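Protein of uncharacterized function (DUF1076) (Salmonella typhi, PDB 6IAI) is a type III secretion effector that acts as an E3/E4 ubiquitin ligase and binds diubiquitin, the present chain being its N-terminal part. Local coordinates at residues I106-E109 against R110-T114. Sequence-based numbering, arbitrary orientation.
Sequences IRLE and RQLNT
I106 and R110 meet one turn apart on the outer side of helix 91-113, where CG2 of I106 lies over one face of the R110 guanidinium, 3.7 Å from CZ. Two torsions explain the approach: R110 CG stands anti to its backbone N (chi1 -170°), and the bend at chi3 (-69°) folds the chain back toward the preceding turn. On the buried side, L108 CG and L112 CD1 make an apolar contact at 4.1 Å, the two side chains crossing at a slant.

The backbone between these pairs is regular alpha-helix, as the i to i+4 bonds attest: R110 N to I106 O, Q111 N to R107 O and L112 N to L108 O all measure 2.9 Å. Farther along, E109 O accepts twice, from N113 N at 3.1 Å and, weakly, from N113 ND2; the N-H...O angle of the latter is only 126°. T114 OG1 donates to R110 O at 2.7 Å, a bond from side chain to backbone four residues back.

Outward, the polar ends tie this C-terminal part of the helix to its surroundings. E109 bonds through OE1 to V84 N and through OE2 forms a salt bridge with K83, while N113 OD1 accepts a hydrogen bond from F82 N. Q111 OE1 accepts one from L39 N in the loop before helix 41-53, and R48 of that helix donates to L112 O. L108 and L112 pack on V84 of edge strand 83-85, and L112 also reaches L44 and I47, so L112 joins helix 91-113 to both that strand and helix 41-53.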
ATOM      1  N   ILE A 106       3.558   3.414   8.468  1.00 34.95           N
ATOM      2  CA  ILE A 106       4.308   2.748   9.541  1.00 34.04           C
ATOM      3  C   ILE A 106       3.727   1.364   9.784  1.00 37.84           C
ATOM      4  O   ILE A 106       4.469   0.382   9.876  1.00 39.14           O
ATOM      5  CB  ILE A 106       4.308   3.590  10.878  1.00 37.86           C
ATOM      6  CG1 ILE A 106       5.067   4.941  10.797  1.00 39.65           C
ATOM      7  CG2 ILE A 106       4.813   2.775  12.059  1.00 37.29           C
ATOM      8  CD1 ILE A 106       6.461   4.940  10.259  1.00 59.73           C
ATOM      9  N   ARG A 107       2.393   1.293   9.923  1.00 35.87           N
ATOM     10  CA  ARG A 107       1.653   0.056  10.216  1.00 34.91           C
ATOM     11  C   ARG A 107       1.798  -0.957   9.110  1.00 36.67           C
ATOM     12  O   ARG A 107       2.071  -2.133   9.392  1.00 38.30           O
ATOM     13  CB  ARG A 107       0.178   0.363  10.493  1.00 37.58           C
ATOM     14  CG  ARG A 107      -0.057   0.910  11.893  1.00 46.85           C
ATOM     15  CD  ARG A 107      -1.379   1.626  11.992  1.00 59.30           C
ATOM     16  NE  ARG A 107      -1.449   2.426  13.213  1.00 72.64           N
ATOM     17  CZ  ARG A 107      -2.016   2.022  14.338  1.00 84.27           C
ATOM     18  NH1 ARG A 107      -2.601   0.828  14.406  1.00 69.98           N
ATOM     19  NH2 ARG A 107      -2.012   2.811  15.405  1.00 65.13           N
ATOM     20  N   LEU A 108       1.669  -0.502   7.848  1.00 29.52           N
ATOM     21  CA  LEU A 108       1.848  -1.369   6.691  1.00 29.29           C
ATOM     22  C   LEU A 108       3.267  -1.963   6.673  1.00 31.96           C
ATOM     23  O   LEU A 108       3.413  -3.183   6.541  1.00 31.76           O
ATOM     24  CB  LEU A 108       1.490  -0.644   5.367  1.00 29.32           C
ATOM     25  CG  LEU A 108       1.559  -1.503   4.107  1.00 32.34           C
ATOM     26  CD1 LEU A 108       0.661  -2.748   4.224  1.00 31.33           C
ATOM     27  CD2 LEU A 108       1.301  -0.674   2.867  1.00 33.29           C
ATOM     28  N   GLU A 109       4.296  -1.119   6.891  1.00 29.34           N
ATOM     29  CA  GLU A 109       5.707  -1.560   6.970  1.00 28.78           C
ATOM     30  C   GLU A 109       5.922  -2.608   8.058  1.00 33.46           C
ATOM     31  O   GLU A 109       6.498  -3.665   7.800  1.00 34.35           O
ATOM     32  CB  GLU A 109       6.630  -0.359   7.178  1.00 29.23           C
ATOM     33  CG  GLU A 109       8.024  -0.638   6.656  1.00 31.89           C
ATOM     34  CD  GLU A 109       8.947   0.543   6.754  1.00 39.54           C
ATOM     35  OE1 GLU A 109       8.853   1.441   5.886  1.00 44.20           O
ATOM     36  OE2 GLU A 109       9.730   0.599   7.728  1.00 34.34           O
ATOM     37  N   ARG A 110       5.372  -2.345   9.241  1.00 31.70           N
ATOM     38  CA  ARG A 110       5.439  -3.235  10.396  1.00 32.29           C
ATOM     39  C   ARG A 110       4.822  -4.579  10.072  1.00 37.30           C
ATOM     40  O   ARG A 110       5.424  -5.599  10.368  1.00 38.22           O
ATOM     41  CB  ARG A 110       4.751  -2.562  11.596  1.00 35.49           C
ATOM     42  CG  ARG A 110       4.940  -3.269  12.936  1.00 45.45           C
ATOM     43  CD  ARG A 110       4.356  -2.433  14.060  1.00 55.04           C
ATOM     44  NE  ARG A 110       5.121  -1.204  14.306  1.00 64.60           N
ATOM     45  CZ  ARG A 110       4.593   0.004  14.498  1.00 77.85           C
ATOM     46  NH1 ARG A 110       3.274   0.176  14.468  1.00 57.98           N
ATOM     47  NH2 ARG A 110       5.378   1.049  14.724  1.00 64.79           N
ATOM     48  N   GLN A 111       3.643  -4.599   9.412  1.00 35.72           N
ATOM     49  CA  GLN A 111       2.973  -5.856   9.036  1.00 34.67           C
ATOM     50  C   GLN A 111       3.727  -6.625   7.941  1.00 38.69           C
ATOM     51  O   GLN A 111       3.783  -7.859   7.976  1.00 37.55           O
ATOM     52  CB  GLN A 111       1.542  -5.591   8.603  1.00 35.68           C
ATOM     53  CG  GLN A 111       0.640  -5.018   9.706  1.00 29.50           C
ATOM     54  CD  GLN A 111      -0.731  -4.762   9.121  1.00 48.49           C
ATOM     55  OE1 GLN A 111      -1.319  -5.631   8.458  1.00 41.17           O
ATOM     56  NE2 GLN A 111      -1.257  -3.556   9.322  1.00 37.72           N
ATOM     57  N   LEU A 112       4.301  -5.890   6.961  1.00 34.31           N
ATOM     58  CA  LEU A 112       5.070  -6.496   5.876  1.00 33.36           C
ATOM     59  C   LEU A 112       6.338  -7.206   6.364  1.00 39.27           C
ATOM     60  O   LEU A 112       6.739  -8.206   5.765  1.00 37.24           O
ATOM     61  CB  LEU A 112       5.454  -5.437   4.822  1.00 32.75           C
ATOM     62  CG  LEU A 112       4.313  -4.947   3.911  1.00 36.02           C
ATOM     63  CD1 LEU A 112       4.758  -3.793   3.071  1.00 33.58           C
ATOM     64  CD2 LEU A 112       3.703  -6.086   3.092  1.00 36.49           C
ATOM     65  N   ASN A 113       7.001  -6.649   7.416  1.00 37.83           N
ATOM     66  CA  ASN A 113       8.245  -7.197   7.954  1.00 37.73           C
ATOM     67  C   ASN A 113       8.051  -8.102   9.180  1.00 45.40           C
ATOM     68  O   ASN A 113       9.018  -8.721   9.614  1.00 47.46           O
ATOM     69  CB  ASN A 113       9.249  -6.089   8.226  1.00 35.37           C
ATOM     70  CG  ASN A 113       9.663  -5.330   7.006  1.00 40.17           C
ATOM     71  OD1 ASN A 113      10.337  -5.848   6.105  1.00 36.65           O
ATOM     72  ND2 ASN A 113       9.263  -4.082   6.937  1.00 33.55           N
ATOM     73  N   THR A 114       6.824  -8.202   9.736  1.00 42.98           N
ATOM     74  CA  THR A 114       6.548  -9.147  10.823  1.00 62.83           C
ATOM     75  C   THR A 114       6.009 -10.428  10.200  1.00 57.82           C
ATOM     76  O   THR A 114       6.595 -11.489  10.384  1.00 56.61           O
ATOM     77  CB  THR A 114       5.580  -8.586  11.873  1.00 71.93           C
ATOM     78  OG1 THR A 114       4.485  -7.982  11.217  1.00 78.83           O
ATOM     79  CG2 THR A 114       6.223  -7.577  12.793  1.00 68.98           C
TER